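Local atomic coordinates of polyketide biosynthesis 3-hydroxy-3-methylglutaryl-ACP synthase PksG (Bacillus subtilis, PDB entry 4YXT), a protein that catalyses the aldol condensation of acetyl-ACP with a carrier-bound beta-ketothioester intermediate on the way to the antibiotic polyketide bacillaene. Residues A[7-15]-A[54-62]; A[167-175]-A[294-304]. The protein carries 1 engineered substitution. All blocks are in the same frame, centred on the assembly; numbering follows the deposited sequence.

Contact 1 (A[7-15]-A[54-62]); sequences EAMNVFGGT and FGVNAAKPI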
loop_
_atom_site.group_PDB
_atom_site.type_symbol
_atom_site.label_atom_id
_atom_site.label_comp_id
_atom_site.label_asym_id
_atom_site.label_seq_id
_atom_site.Cartn_x
_atom_site.Cartn_y
_atom_site.Cartn_z
ATOM N N GLU A 7 -19.494 -5.439 -7.128
ATOM C CA GLU A 7 -20.454 -5.262 -8.220
ATOM C C GLU A 7 -20.001 -6.016 -9.459
ATOM O O GLU A 7 -20.798 -6.531 -10.222
ATOM C CB GLU A 7 -20.638 -3.766 -8.533
ATOM C CG GLU A 7 -21.128 -3.023 -7.306
ATOM C CD GLU A 7 -21.499 -1.581 -7.584
ATOM O OE1 GLU A 7 -21.026 -1.015 -8.586
ATOM O OE2 GLU A 7 -22.254 -1.008 -6.797
ATOM N N ALA A 8 -18.701 -6.132 -9.658
ATOM C CA ALA A 8 -18.259 -6.788 -10.852
ATOM C C ALA A 8 -16.795 -7.174 -10.626
ATOM O O ALA A 8 -16.126 -6.503 -9.880
ATOM C CB ALA A 8 -18.424 -5.843 -12.032
ATOM N N MET A 9 -16.341 -8.272 -11.227
ATOM C CA MET A 9 -14.912 -8.642 -11.151
ATOM C C MET A 9 -14.482 -9.457 -12.359
ATOM O O MET A 9 -15.265 -10.209 -12.886
ATOM C CB MET A 9 -14.564 -9.372 -9.828
ATOM C CG MET A 9 -14.889 -10.848 -9.770
ATOM S SD MET A 9 -14.664 -11.542 -8.103
ATOM C CE MET A 9 -12.893 -11.467 -7.932
ATOM N N ASN A 10 -13.237 -9.265 -12.786
ATOM C CA ASN A 10 -12.729 -9.852 -13.998
ATOM C C ASN A 10 -11.277 -10.259 -13.897
ATOM O O ASN A 10 -10.489 -9.618 -13.248
ATOM C CB ASN A 10 -12.886 -8.920 -15.189
ATOM C CG ASN A 10 -12.532 -9.620 -16.500
ATOM O OD1 ASN A 10 -12.892 -10.767 -16.690
ATOM N ND2 ASN A 10 -11.779 -9.001 -17.323
ATOM N N VAL A 11 -10.927 -11.316 -14.605
ATOM C CA VAL A 11 -9.640 -11.963 -14.462
ATOM C C VAL A 11 -8.978 -11.755 -15.769
ATOM O O VAL A 11 -9.670 -11.875 -16.740
ATOM C CB VAL A 11 -9.814 -13.507 -14.272
ATOM C CG1 VAL A 11 -8.493 -14.266 -14.348
ATOM C CG2 VAL A 11 -10.489 -13.793 -12.957
ATOM N N PHE A 12 -7.686 -11.396 -15.753
ATOM C CA PHE A 12 -6.754 -11.545 -16.878
ATOM C C PHE A 12 -5.632 -12.502 -16.483
ATOM O O PHE A 12 -4.751 -12.155 -15.655
ATOM C CB PHE A 12 -6.078 -10.241 -17.263
ATOM C CG PHE A 12 -5.310 -10.327 -18.561
ATOM C CD1 PHE A 12 -5.988 -10.378 -19.768
ATOM C CD2 PHE A 12 -3.923 -10.374 -18.580
ATOM C CE1 PHE A 12 -5.310 -10.466 -20.985
ATOM C CE2 PHE A 12 -3.244 -10.454 -19.794
ATOM C CZ PHE A 12 -3.944 -10.506 -20.997
ATOM N N GLY A 13 -5.668 -13.698 -17.077
ATOM C CA GLY A 13 -4.654 -14.736 -16.864
ATOM C C GLY A 13 -3.694 -14.928 -18.016
ATOM O O GLY A 13 -3.326 -16.044 -18.337
ATOM N N GLY A 14 -3.272 -13.830 -18.618
ATOM C CA GLY A 14 -2.146 -13.833 -19.532
ATOM C C GLY A 14 -2.630 -13.954 -20.962
ATOM O O GLY A 14 -3.782 -14.300 -21.225
ATOM N N THR A 15 -1.725 -13.670 -21.876
ATOM C CA THR A 15 -1.972 -13.832 -23.289
ATOM C C THR A 15 -1.275 -15.131 -23.745
ATOM O O THR A 15 -1.453 -15.573 -24.873
ATOM C CB THR A 15 -1.398 -12.630 -24.045
ATOM O OG1 THR A 15 -0.034 -12.514 -23.712
ATOM C CG2 THR A 15 -2.002 -11.361 -23.610
ATOM N N PHE A 54 -1.297 -6.037 -17.298
ATOM C CA PHE A 54 -2.075 -7.143 -16.738
ATOM C C PHE A 54 -3.272 -6.574 -16.021
ATOM O O PHE A 54 -4.345 -7.112 -16.203
ATOM C CB PHE A 54 -1.273 -8.028 -15.769
ATOM C CG PHE A 54 -0.718 -9.267 -16.387
ATOM C CD1 PHE A 54 0.299 -9.196 -17.294
ATOM C CD2 PHE A 54 -1.223 -10.520 -16.041
ATOM C CE1 PHE A 54 0.819 -10.357 -17.881
ATOM C CE2 PHE A 54 -0.724 -11.687 -16.608
ATOM C CZ PHE A 54 0.299 -11.605 -17.536
ATOM N N GLY A 55 -3.084 -5.478 -15.250
ATOM C CA GLY A 55 -4.188 -4.824 -14.526
ATOM C C GLY A 55 -5.230 -4.131 -15.434
ATOM O O GLY A 55 -6.452 -4.229 -15.200
ATOM N N VAL A 56 -4.758 -3.399 -16.434
ATOM C CA VAL A 56 -5.658 -2.723 -17.416
ATOM C C VAL A 56 -6.467 -3.730 -18.147
ATOM O O VAL A 56 -7.698 -3.641 -18.179
ATOM C CB VAL A 56 -4.882 -1.826 -18.355
ATOM C CG1 VAL A 56 -5.706 -1.302 -19.543
ATOM C CG2 VAL A 56 -4.331 -0.651 -17.539
ATOM N N ASN A 57 -5.810 -4.777 -18.598
ATOM C CA ASN A 57 -6.551 -5.862 -19.285
ATOM C C ASN A 57 -7.583 -6.555 -18.407
ATOM O O ASN A 57 -8.632 -6.919 -18.900
ATOM C CB ASN A 57 -5.581 -6.842 -19.911
ATOM C CG ASN A 57 -4.721 -6.175 -20.943
ATOM O OD1 ASN A 57 -5.163 -5.258 -21.608
ATOM N ND2 ASN A 57 -3.504 -6.602 -21.072
ATOM N N ALA A 58 -7.329 -6.708 -17.109
ATOM C CA ALA A 58 -8.386 -7.234 -16.245
ATOM C C ALA A 58 -9.525 -6.249 -16.055
ATOM O O ALA A 58 -10.677 -6.650 -16.012
ATOM C CB ALA A 58 -7.825 -7.710 -14.896
ATOM N N ALA A 59 -9.248 -4.958 -15.912
ATOM C CA ALA A 59 -10.321 -4.017 -15.521
ATOM C C ALA A 59 -11.126 -3.470 -16.692
ATOM O O ALA A 59 -12.310 -3.064 -16.566
ATOM C CB ALA A 59 -9.732 -2.865 -14.744
ATOM N N LYS A 60 -10.478 -3.434 -17.827
ATOM C CA LYS A 60 -11.049 -2.843 -19.039
ATOM C C LYS A 60 -12.469 -3.365 -19.314
ATOM O O LYS A 60 -13.421 -2.551 -19.507
ATOM C CB LYS A 60 -10.045 -3.024 -20.190
ATOM C CG LYS A 60 -10.518 -2.686 -21.622
ATOM C CD LYS A 60 -10.243 -1.241 -22.002
ATOM C CE LYS A 60 -10.106 -1.070 -23.505
ATOM N NZ LYS A 60 -11.122 -1.866 -24.265
ATOM N N PRO A 61 -12.663 -4.702 -19.267
ATOM C CA PRO A 61 -13.998 -5.182 -19.529
ATOM C C PRO A 61 -15.042 -4.748 -18.499
ATOM O O PRO A 61 -16.221 -4.600 -18.829
ATOM C CB PRO A 61 -13.814 -6.707 -19.574
ATOM C CG PRO A 61 -12.410 -6.879 -20.100
ATOM C CD PRO A 61 -11.674 -5.791 -19.374
ATOM N N ILE A 62 -14.613 -4.510 -17.272
ATOM C CA ILE A 62 -15.500 -3.967 -16.290
ATOM C C ILE A 62 -15.831 -2.553 -16.672
ATOM O O ILE A 62 -16.989 -2.191 -16.776
ATOM C CB ILE A 62 -14.900 -3.967 -14.889
ATOM C CG1 ILE A 62 -14.609 -5.398 -14.437
ATOM C CG2 ILE A 62 -15.899 -3.300 -13.946
ATOM C CD1 ILE A 62 -14.020 -5.467 -13.034
#
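Phe-12 and Phe-54 meet as a T-shaped pair: the edge of Phe-12 points at the face of Phe-54, ring planes 85° apart and centroids separated by 5.2 Å. The leading atom, Phe-12 CD2, comes down nearer the rim of the Phe-54 ring than its middle, 3.7 Å from Phe-54 CD2. Phe-12 is held from above and below as well. Over one face sits Asn-57 CB, a CH-pi contact 3.7 Å from the ring centroid, and over the opposite face, also toward the rim, lies the backbone N of Gly-14. With CG trans to the backbone N (chi1 -170°), Phe-12 reaches down to the helix and lies alongside Asn-57, whose amide is inclined to the ring with ND2 beside Phe-12 CZ; its OD1 accepts from the backbone N of Leu-404.

Asn-10, two residues back on the same side of the strand, makes the polar link. Its ND2 donates to Ala-58 O at 2.9 Å, with an N-H...O angle of 153° and the acceptor close to the plane of the amide. The same ND2 rests against Pro-61, 3.6 Å from its CG, where the side chains cross nearly at right angles. Further along, Ile-62 extends CD1 to the strand backbone, 3.8 Å from Met-9 CA, while its CG2 branch faces Ala-8 CB.

Alternate strand residues Ala-8, Asn-10 and Phe-12 thus face the helical segment 54-62, which runs more nearly antiparallel than parallel to the strand, and Met-9 and Val-11 face helix 301-312. Helices on both sides of a central strand are the layered alpha-beta packing of the thiolase fold.

Contact 2 (A[167-175]-A[294-304]); sequences SAGAGAVAV and VGNIMGAALFL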
loop_
_atom_site.group_PDB
_atom_site.type_symbol
_atom_site.label_atom_id
_atom_site.label_comp_id
_atom_site.label_asym_id
_atom_site.label_seq_id
_atom_site.Cartn_x
_atom_site.Cartn_y
_atom_site.Cartn_z
ATOM N N SER A 167 3.941 -23.918 -10.781
ATOM C CA SER A 167 2.813 -23.098 -10.245
ATOM C C SER A 167 3.068 -21.573 -10.292
ATOM O O SER A 167 2.230 -20.798 -9.855
ATOM C CB SER A 167 2.524 -23.498 -8.792
ATOM O OG SER A 167 2.300 -24.907 -8.701
ATOM N N ALA A 168 4.232 -21.170 -10.802
ATOM C CA ALA A 168 4.712 -19.821 -10.696
ATOM C C ALA A 168 4.072 -18.982 -11.789
ATOM O O ALA A 168 4.648 -18.829 -12.857
ATOM C CB ALA A 168 6.238 -19.806 -10.835
ATOM N N GLY A 169 2.901 -18.406 -11.521
ATOM C CA GLY A 169 2.168 -17.708 -12.556
ATOM C C GLY A 169 2.229 -16.195 -12.705
ATOM O O GLY A 169 3.098 -15.507 -12.155
ATOM N N ALA A 170 1.308 -15.698 -13.525
ATOM C CA ALA A 170 1.153 -14.286 -13.829
ATOM C C ALA A 170 -0.336 -14.037 -14.067
ATOM O O ALA A 170 -0.994 -14.780 -14.784
ATOM C CB ALA A 170 1.910 -13.910 -15.073
ATOM N N GLY A 171 -0.876 -12.969 -13.519
ATOM C CA GLY A 171 -2.305 -12.792 -13.575
ATOM C C GLY A 171 -2.676 -11.493 -12.930
ATOM O O GLY A 171 -1.824 -10.867 -12.291
ATOM N N ALA A 172 -3.944 -11.097 -13.110
ATOM C CA ALA A 172 -4.504 -9.948 -12.436
ATOM C C ALA A 172 -5.967 -10.157 -12.349
ATOM O O ALA A 172 -6.561 -10.809 -13.218
ATOM C CB ALA A 172 -4.178 -8.624 -13.136
ATOM N N VAL A 173 -6.529 -9.688 -11.250
ATOM C CA VAL A 173 -7.963 -9.667 -11.048
ATOM C C VAL A 173 -8.395 -8.243 -10.630
ATOM O O VAL A 173 -7.803 -7.645 -9.714
ATOM C CB VAL A 173 -8.444 -10.641 -9.944
ATOM C CG1 VAL A 173 -9.980 -10.646 -9.837
ATOM C CG2 VAL A 173 -7.999 -12.062 -10.179
ATOM N N ALA A 174 -9.429 -7.721 -11.279
ATOM C CA ALA A 174 -9.860 -6.381 -11.029
ATOM C C ALA A 174 -11.214 -6.530 -10.419
ATOM O O ALA A 174 -12.025 -7.328 -10.895
ATOM C CB ALA A 174 -9.917 -5.600 -12.332
ATOM N N VAL A 175 -11.470 -5.792 -9.355
ATOM C CA VAL A 175 -12.676 -5.903 -8.590
ATOM C C VAL A 175 -13.241 -4.479 -8.410
ATOM O O VAL A 175 -12.579 -3.635 -7.813
ATOM C CB VAL A 175 -12.372 -6.488 -7.189
ATOM C CG1 VAL A 175 -13.606 -6.489 -6.301
ATOM C CG2 VAL A 175 -11.790 -7.910 -7.198
ATOM N N VAL A 294 -4.091 -20.843 -14.365
ATOM C CA VAL A 294 -3.227 -19.646 -14.313
ATOM C C VAL A 294 -1.937 -19.764 -13.477
ATOM O O VAL A 294 -0.879 -19.194 -13.797
ATOM C CB VAL A 294 -4.091 -18.455 -13.833
ATOM C CG1 VAL A 294 -3.388 -17.144 -14.108
ATOM C CG2 VAL A 294 -5.393 -18.444 -14.619
ATOM N N GLY A 295 -2.010 -20.526 -12.408
ATOM C CA GLY A 295 -0.887 -20.613 -11.493
ATOM C C GLY A 295 -1.132 -19.799 -10.236
ATOM O O GLY A 295 -2.222 -19.340 -10.012
ATOM N N ASN A 296 -0.122 -19.724 -9.391
ATOM C CA ASN A 296 -0.117 -18.872 -8.240
ATOM C C ASN A 296 0.068 -17.435 -8.720
ATOM O O ASN A 296 1.124 -17.053 -9.250
ATOM C CB ASN A 296 1.035 -19.229 -7.276
ATOM C CG ASN A 296 1.155 -18.244 -6.116
ATOM O OD1 ASN A 296 0.187 -17.580 -5.704
ATOM N ND2 ASN A 296 2.365 -18.128 -5.598
ATOM N N ILE A 297 -0.957 -16.641 -8.496
ATOM C CA ILE A 297 -0.984 -15.253 -8.940
ATOM C C ILE A 297 -0.801 -14.327 -7.751
ATOM O O ILE A 297 -1.098 -13.142 -7.831
ATOM C CB ILE A 297 -2.345 -15.012 -9.666
ATOM C CG1 ILE A 297 -2.337 -15.787 -10.955
ATOM C CG2 ILE A 297 -2.583 -13.583 -10.032
ATOM C CD1 ILE A 297 -1.041 -15.692 -11.665
ATOM N N MET A 298 -0.350 -14.889 -6.633
ATOM C CA MET A 298 0.064 -14.127 -5.438
ATOM C C MET A 298 -1.051 -13.287 -4.792
ATOM O O MET A 298 -2.038 -13.854 -4.297
ATOM C CB MET A 298 1.311 -13.355 -5.774
ATOM C CG MET A 298 2.481 -14.299 -6.022
ATOM S SD MET A 298 3.887 -13.492 -6.753
ATOM C CE MET A 298 3.517 -13.938 -8.452
ATOM N N GLY A 299 -0.906 -11.969 -4.814
ATOM C CA GLY A 299 -1.917 -11.076 -4.342
ATOM C C GLY A 299 -3.291 -11.293 -4.931
ATOM O O GLY A 299 -4.297 -10.950 -4.318
ATOM N N ALA A 300 -3.376 -11.823 -6.132
ATOM C CA ALA A 300 -4.697 -11.954 -6.766
ATOM C C ALA A 300 -5.243 -13.375 -6.674
ATOM O O ALA A 300 -6.358 -13.671 -7.206
ATOM C CB ALA A 300 -4.611 -11.516 -8.208
ATOM N N ALA A 301 -4.518 -14.260 -6.000
ATOM C CA ALA A 301 -4.896 -15.689 -5.974
ATOM C C ALA A 301 -6.271 -15.911 -5.353
ATOM O O ALA A 301 -7.128 -16.550 -5.969
ATOM C CB ALA A 301 -3.843 -16.577 -5.240
ATOM N N LEU A 302 -6.483 -15.465 -4.128
ATOM C CA LEU A 302 -7.814 -15.646 -3.540
ATOM C C LEU A 302 -8.936 -15.052 -4.419
ATOM O O LEU A 302 -9.988 -15.631 -4.531
ATOM C CB LEU A 302 -7.887 -15.038 -2.149
ATOM C CG LEU A 302 -9.296 -15.009 -1.573
ATOM C CD1 LEU A 302 -9.763 -16.422 -1.217
ATOM C CD2 LEU A 302 -9.246 -14.123 -0.365
ATOM N N PHE A 303 -8.746 -13.868 -4.987
ATOM C CA PHE A 303 -9.772 -13.347 -5.864
ATOM C C PHE A 303 -10.077 -14.273 -7.042
ATOM O O PHE A 303 -11.239 -14.398 -7.388
ATOM C CB PHE A 303 -9.422 -11.950 -6.379
ATOM C CG PHE A 303 -9.407 -10.876 -5.314
ATOM C CD1 PHE A 303 -10.240 -10.948 -4.180
ATOM C CD2 PHE A 303 -8.607 -9.753 -5.480
ATOM C CE1 PHE A 303 -10.209 -9.939 -3.223
ATOM C CE2 PHE A 303 -8.578 -8.734 -4.517
ATOM C CZ PHE A 303 -9.394 -8.834 -3.402
ATOM N N LEU A 304 -9.037 -14.895 -7.632
ATOM C CA LEU A 304 -9.165 -15.818 -8.720
ATOM C C LEU A 304 -9.948 -17.057 -8.347
ATOM O O LEU A 304 -10.701 -17.581 -9.189
ATOM C CB LEU A 304 -7.755 -16.218 -9.245
ATOM C CG LEU A 304 -7.647 -17.037 -10.528
ATOM C CD1 LEU A 304 -8.153 -16.244 -11.702
ATOM C CD2 LEU A 304 -6.217 -17.522 -10.788
#
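One face of the Phe-303 ring receives the CG2 methyl of Val-175, 4.2 Å from the centroid and only 14° off the ring normal, a CH-pi contact displaced somewhat toward the rim. The two side chains cross nearly at right angles. Val-173, the neighbour on the same side of the strand, avoids the ring and straddles the start of helix 301-312: CG1, placed trans to the backbone N (chi1 -176°), meets Phe-303 CB at 3.7 Å, while CG2 lies between Ala-300, 4.0 Å from its CB, and the backbone of Leu-304.

Towards the other end of the strand the side chains give way to glycines, and loop 294-298 comes in close. Ile-297 lays its side chain along the backbone of 169-171, CG2 at 3.6 Å from Gly-171 C, so the bare backbones of Gly-169 and Gly-171 lie close against it. Val-294 CG1 lies against Ala-170 O.

Beyond Gly-169 two backbone hydrogen bonds join the segments. Asn-296 N gives a short, nearly straight bond to Ser-167 O (2.6 Å, 163°), lying in the carbonyl plane; Gly-169 N returns a longer, more bent one to Asn-296 O at 3.2 Å. The Asn-296 side chain folds back on its own loop, OD1 accepting from Met-298 N, which sits well above the plane of the amide, in an Asx turn.

This loop borders the probable catalytic centre. Asn-296 lies about 4 Å, side chain to side chain, from His-250, probably the proton donor/acceptor, and Met-298 equally close to Cys-114, probably the acyl-thioester nucleophile. The contact therefore joins the N- and C-terminal thiolase-type halves at the probable active site of an HMG-CoA synthase family enzyme.

Overall arrangement
Contacts 1 and 2 are packed on the central sheet, their centres 11 Å apart, and strands 5-12 and 170-178 lie antiparallel beside each other. Backbone hydrogen bonds stitch them together: Phe-12 N to Ala-172 O at 2.8 Å and Ala-174 N to Asn-10 O at 2.9 Å. Helices 51-64 and 301-312 cover opposite faces of this pair. Each helix also reaches the other contact's strand: Phe-54 CE2 comes 3.3 Å from Gly-171 N, and Leu-304 packs on Val-11. Contact 1 lies away from the probable catalytic residues, whereas contact 2 reaches Cys-114 and His-250 through loop 294-298; contact 1 joins it through the hydrogen-bonded neighbour strand.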